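Local coordinates for protein adenylyltransferase VopS (Vibrio parahaemolyticus, PDB 3LET) that transfers AMP from ATP to a threonine of host Rho GTPases, blocking their engagement of downstream effectors and so inhibiting actin assembly in infected cells, at residues Ser93-Gly105 and Arg116-Val128. Sequence-based numbering, arbitrary orientation.
Sequences SLAVRVVKDYGGG and RINQMQAVFDMEV
Met120 and Val98 mesh at the middle of an apolar seam between two helices whose segment axes approach to 10.5 Å at 129°, nearer perpendicular than antiparallel. Their side chains run past one another in opposite senses, with Val98 CG1 lying 3.8 Å from Met120 CG. That methylene also meets Tyr102 CB, while the sulfur, Met120 SD, rests 3.7 Å from Val99 CA, against the backbone of the first helix. Val98 and Val123 point their methyl tips at each other.

Aromatic groups flank this seam. Val123 CG2, anti to its own carbonyl carbon, sits 3.9 Å from the centroid of the Tyr102 ring and only 9° off the ring normal, a CH-pi contact over the face. Phe124 behaves differently: its CZ brings the ring edge to Ala95 CA at 3.8 Å, with that atom in the ring plane.

Polar contacts cluster near the C-terminal end of helix 88-102. Arg116, its chain bent at chi2, passes Gly103 O and donates from NH1 to Tyr102 O (3.0 Å, N-H...O angle 160°). The carbonyl oxygen lies in the guanidinium plane, whereas the donor stands above the carbonyl plane. A water bound to Gln119 OE1 donates to Tyr102 O as well, giving the Tyr102 carbonyl two donors. Gly104, with positive phi, lays its CA over a guanidinium face, 3.3 Å from Arg116 NH1.

At the other end Leu94 CD2 packs on the CG of Glu127, whose OE2 is hydrogen-bonded to Ser237 OG. This is buried helix-helix packing within the VopS N-terminal region, away from the probable ATP-binding positions, joining helix 88-102 to helix 113-139 across the short helix 105-111; Met69 of helix 58-75 touches Val99 and Met120, and Leu82 of helix 77-86 touches Phe124.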
loop_
_atom_site.group_PDB
_atom_site.type_symbol
_atom_site.label_atom_id
_atom_site.label_comp_id
_atom_site.label_asym_id
_atom_site.label_seq_id
_atom_site.Cartn_x
_atom_site.Cartn_y
_atom_site.Cartn_z
ATOM N N SER A 93 -6.652 -8.179 2.958
ATOM C CA SER A 93 -7.461 -7.276 2.130
ATOM C C SER A 93 -7.164 -7.581 0.674
ATOM O O SER A 93 -8.068 -7.582 -0.177
ATOM C CB SER A 93 -7.104 -5.784 2.378
ATOM O OG SER A 93 -7.159 -5.466 3.745
ATOM N N LEU A 94 -5.874 -7.766 0.386
ATOM C CA LEU A 94 -5.424 -8.008 -0.972
ATOM C C LEU A 94 -5.971 -9.347 -1.449
ATOM O O LEU A 94 -6.418 -9.482 -2.562
ATOM C CB LEU A 94 -3.866 -8.037 -1.041
ATOM C CG LEU A 94 -3.309 -8.305 -2.445
ATOM C CD1 LEU A 94 -3.890 -7.361 -3.485
ATOM C CD2 LEU A 94 -1.774 -8.188 -2.443
ATOM N N ALA A 95 -5.873 -10.347 -0.594
ATOM C CA ALA A 95 -6.279 -11.704 -0.959
ATOM C C ALA A 95 -7.767 -11.696 -1.370
ATOM O O ALA A 95 -8.163 -12.307 -2.365
ATOM C CB ALA A 95 -6.039 -12.639 0.231
ATOM N N VAL A 96 -8.590 -10.997 -0.596
ATOM C CA VAL A 96 -10.022 -10.900 -0.915
ATOM C C VAL A 96 -10.272 -10.296 -2.279
ATOM O O VAL A 96 -11.141 -10.777 -3.029
ATOM C CB VAL A 96 -10.770 -10.032 0.130
ATOM C CG1 VAL A 96 -12.212 -9.825 -0.298
ATOM C CG2 VAL A 96 -10.695 -10.716 1.499
ATOM N N ARG A 97 -9.525 -9.236 -2.622
ATOM C CA ARG A 97 -9.732 -8.572 -3.927
ATOM C C ARG A 97 -9.251 -9.425 -5.102
ATOM O O ARG A 97 -9.880 -9.432 -6.169
ATOM C CB ARG A 97 -9.005 -7.210 -3.980
ATOM C CG ARG A 97 -9.532 -6.191 -3.002
ATOM C CD ARG A 97 -11.042 -6.056 -3.071
ATOM N NE ARG A 97 -11.487 -5.381 -4.287
ATOM C CZ ARG A 97 -11.812 -4.092 -4.366
ATOM N NH1 ARG A 97 -11.740 -3.309 -3.296
ATOM N NH2 ARG A 97 -12.213 -3.586 -5.526
ATOM N N VAL A 98 -8.147 -10.151 -4.913
ATOM C CA VAL A 98 -7.630 -11.030 -5.955
ATOM C C VAL A 98 -8.618 -12.174 -6.172
ATOM O O VAL A 98 -8.911 -12.548 -7.309
ATOM C CB VAL A 98 -6.214 -11.524 -5.578
ATOM C CG1 VAL A 98 -5.769 -12.741 -6.411
ATOM C CG2 VAL A 98 -5.209 -10.340 -5.765
ATOM N N VAL A 99 -9.151 -12.707 -5.081
ATOM C CA VAL A 99 -10.154 -13.799 -5.184
ATOM C C VAL A 99 -11.403 -13.315 -5.905
ATOM O O VAL A 99 -11.980 -14.017 -6.749
ATOM C CB VAL A 99 -10.560 -14.324 -3.789
ATOM C CG1 VAL A 99 -11.854 -15.216 -3.880
ATOM C CG2 VAL A 99 -9.431 -15.113 -3.209
ATOM N N LYS A 100 -11.838 -12.104 -5.589
ATOM C CA LYS A 100 -12.990 -11.537 -6.289
ATOM C C LYS A 100 -12.701 -11.407 -7.769
ATOM O O LYS A 100 -13.591 -11.621 -8.596
ATOM C CB LYS A 100 -13.401 -10.171 -5.688
ATOM C CG LYS A 100 -14.117 -10.317 -4.339
ATOM C CD LYS A 100 -14.438 -8.969 -3.697
ATOM C CE LYS A 100 -15.223 -9.132 -2.396
ATOM N NZ LYS A 100 -16.640 -9.517 -2.631
ATOM N N ASP A 101 -11.467 -11.056 -8.120
ATOM C CA ASP A 101 -11.150 -10.741 -9.517
ATOM C C ASP A 101 -10.800 -11.970 -10.323
ATOM O O ASP A 101 -11.082 -12.019 -11.512
ATOM C CB ASP A 101 -9.961 -9.774 -9.613
ATOM C CG ASP A 101 -10.334 -8.349 -9.218
ATOM O OD1 ASP A 101 -11.543 -8.102 -9.010
ATOM O OD2 ASP A 101 -9.426 -7.484 -9.122
ATOM N N TYR A 102 -10.169 -12.950 -9.676
ATOM C CA TYR A 102 -9.588 -14.091 -10.389
ATOM C C TYR A 102 -10.161 -15.436 -9.951
ATOM O O TYR A 102 -9.896 -16.449 -10.582
ATOM C CB TYR A 102 -8.090 -14.153 -10.124
ATOM C CG TYR A 102 -7.313 -13.020 -10.741
ATOM C CD1 TYR A 102 -6.893 -13.083 -12.063
ATOM C CD2 TYR A 102 -6.982 -11.892 -9.992
ATOM C CE1 TYR A 102 -6.155 -12.055 -12.636
ATOM C CE2 TYR A 102 -6.246 -10.839 -10.562
ATOM C CZ TYR A 102 -5.839 -10.942 -11.883
ATOM O OH TYR A 102 -5.119 -9.925 -12.457
ATOM N N GLY A 103 -10.891 -15.441 -8.844
ATOM C CA GLY A 103 -11.353 -16.673 -8.214
ATOM C C GLY A 103 -12.435 -17.416 -9.006
ATOM O O GLY A 103 -12.556 -18.633 -8.905
ATOM N N GLY A 104 -13.234 -16.676 -9.760
ATOM C CA GLY A 104 -14.243 -17.270 -10.639
ATOM C C GLY A 104 -15.547 -17.678 -9.965
ATOM O O GLY A 104 -16.381 -18.364 -10.583
ATOM N N GLY A 105 -15.748 -17.266 -8.715
ATOM C CA GLY A 105 -17.027 -17.481 -8.033
ATOM C C GLY A 105 -17.459 -18.930 -7.859
ATOM O O GLY A 105 -16.645 -19.860 -7.835
ATOM N N ARG A 116 -7.837 -22.237 -10.423
ATOM C CA ARG A 116 -7.958 -20.863 -9.913
ATOM C C ARG A 116 -6.924 -20.596 -8.828
ATOM O O ARG A 116 -6.342 -19.531 -8.800
ATOM C CB ARG A 116 -9.371 -20.596 -9.365
ATOM C CG ARG A 116 -10.490 -20.654 -10.451
ATOM C CD ARG A 116 -10.185 -19.731 -11.630
ATOM N NE ARG A 116 -11.205 -19.803 -12.674
ATOM C CZ ARG A 116 -11.880 -18.761 -13.156
ATOM N NH1 ARG A 116 -11.647 -17.532 -12.714
ATOM N NH2 ARG A 116 -12.788 -18.946 -14.101
ATOM N N ILE A 117 -6.709 -21.549 -7.926
ATOM C CA ILE A 117 -5.774 -21.335 -6.830
ATOM C C ILE A 117 -4.351 -21.195 -7.383
ATOM O O ILE A 117 -3.555 -20.341 -6.928
ATOM C CB ILE A 117 -5.875 -22.459 -5.799
ATOM C CG1 ILE A 117 -7.186 -22.320 -5.008
ATOM C CG2 ILE A 117 -4.683 -22.448 -4.842
ATOM C CD1 ILE A 117 -7.591 -23.596 -4.303
ATOM N N ASN A 118 -4.045 -21.986 -8.399
ATOM C CA ASN A 118 -2.750 -21.892 -9.049
ATOM C C ASN A 118 -2.561 -20.573 -9.754
ATOM O O ASN A 118 -1.507 -19.965 -9.645
ATOM C CB ASN A 118 -2.571 -23.045 -10.042
ATOM C CG ASN A 118 -2.300 -24.356 -9.353
ATOM O OD1 ASN A 118 -2.135 -24.403 -8.136
ATOM N ND2 ASN A 118 -2.235 -25.432 -10.126
ATOM N N GLN A 119 -3.580 -20.116 -10.474
ATOM C CA GLN A 119 -3.503 -18.834 -11.158
ATOM C C GLN A 119 -3.312 -17.698 -10.168
ATOM O O GLN A 119 -2.543 -16.781 -10.423
ATOM C CB GLN A 119 -4.750 -18.585 -12.007
ATOM C CG GLN A 119 -4.843 -19.546 -13.194
ATOM C CD GLN A 119 -6.185 -19.509 -13.880
ATOM O OE1 GLN A 119 -7.223 -19.432 -13.229
ATOM N NE2 GLN A 119 -6.172 -19.574 -15.206
ATOM N N MET A 120 -4.022 -17.754 -9.048
ATOM C CA MET A 120 -3.905 -16.697 -8.048
ATOM C C MET A 120 -2.543 -16.712 -7.340
ATOM O O MET A 120 -2.045 -15.671 -6.909
ATOM C CB MET A 120 -5.061 -16.760 -7.062
ATOM C CG MET A 120 -6.358 -16.306 -7.718
ATOM S SD MET A 120 -7.738 -16.223 -6.592
ATOM C CE MET A 120 -7.818 -17.903 -6.000
ATOM N N GLN A 121 -1.921 -17.876 -7.210
ATOM C CA GLN A 121 -0.550 -17.886 -6.684
ATOM C C GLN A 121 0.393 -17.193 -7.641
ATOM O O GLN A 121 1.353 -16.546 -7.201
ATOM C CB GLN A 121 -0.061 -19.310 -6.405
ATOM C CG GLN A 121 -0.731 -19.907 -5.176
ATOM C CD GLN A 121 -0.317 -21.338 -4.919
ATOM O OE1 GLN A 121 0.713 -21.609 -4.285
ATOM N NE2 GLN A 121 -1.104 -22.269 -5.433
ATOM N N ALA A 122 0.162 -17.318 -8.946
ATOM C CA ALA A 122 1.003 -16.566 -9.882
ATOM C C ALA A 122 0.754 -15.055 -9.745
ATOM O O ALA A 122 1.689 -14.259 -9.826
ATOM C CB ALA A 122 0.776 -17.046 -11.338
ATOM N N VAL A 123 -0.497 -14.647 -9.514
ATOM C CA VAL A 123 -0.791 -13.229 -9.320
ATOM C C VAL A 123 -0.050 -12.733 -8.074
ATOM O O VAL A 123 0.608 -11.716 -8.125
ATOM C CB VAL A 123 -2.311 -12.962 -9.174
ATOM C CG1 VAL A 123 -2.574 -11.520 -8.702
ATOM C CG2 VAL A 123 -3.033 -13.250 -10.505
ATOM N N PHE A 124 -0.130 -13.477 -6.978
ATOM C CA PHE A 124 0.571 -13.109 -5.721
ATOM C C PHE A 124 2.083 -13.061 -5.944
ATOM O O PHE A 124 2.768 -12.147 -5.450
ATOM C CB PHE A 124 0.307 -14.156 -4.618
ATOM C CG PHE A 124 -0.948 -13.929 -3.800
ATOM C CD1 PHE A 124 -1.921 -13.028 -4.194
ATOM C CD2 PHE A 124 -1.146 -14.647 -2.628
ATOM C CE1 PHE A 124 -3.056 -12.840 -3.449
ATOM C CE2 PHE A 124 -2.299 -14.473 -1.881
ATOM C CZ PHE A 124 -3.258 -13.568 -2.303
ATOM N N ASP A 125 2.630 -14.049 -6.670
ATOM C CA ASP A 125 4.087 -14.092 -6.905
ATOM C C ASP A 125 4.542 -12.827 -7.645
ATOM O O ASP A 125 5.663 -12.308 -7.415
ATOM C CB ASP A 125 4.463 -15.296 -7.782
ATOM C CG ASP A 125 4.651 -16.612 -6.995
ATOM O OD1 ASP A 125 4.923 -16.594 -5.783
ATOM O OD2 ASP A 125 4.567 -17.690 -7.630
ATOM N N MET A 126 3.725 -12.362 -8.588
ATOM C CA MET A 126 4.060 -11.143 -9.357
ATOM C C MET A 126 4.046 -9.960 -8.410
ATOM O O MET A 126 4.953 -9.115 -8.443
ATOM C CB MET A 126 3.059 -10.891 -10.495
ATOM C CG MET A 126 3.103 -11.939 -11.609
ATOM S SD MET A 126 4.675 -11.918 -12.467
ATOM C CE MET A 126 4.705 -10.242 -13.105
ATOM N N GLU A 127 3.053 -9.918 -7.543
ATOM C CA GLU A 127 2.973 -8.796 -6.599
ATOM C C GLU A 127 4.196 -8.822 -5.687
ATOM O O GLU A 127 4.851 -7.797 -5.482
ATOM C CB GLU A 127 1.695 -8.871 -5.777
ATOM C CG GLU A 127 1.545 -7.723 -4.756
ATOM C CD GLU A 127 1.281 -6.345 -5.393
ATOM O OE1 GLU A 127 1.240 -6.234 -6.633
ATOM O OE2 GLU A 127 1.107 -5.357 -4.630
ATOM N N VAL A 128 4.531 -9.995 -5.149
ATOM C CA VAL A 128 5.710 -10.109 -4.282
ATOM C C VAL A 128 6.974 -9.622 -5.013
ATOM O O VAL A 128 7.771 -8.878 -4.451
ATOM C CB VAL A 128 5.920 -11.571 -3.820
ATOM C CG1 VAL A 128 7.310 -11.740 -3.156
ATOM C CG2 VAL A 128 4.789 -11.997 -2.868
HETATM O O HOH W 1 -8.185 -16.730 -12.708
#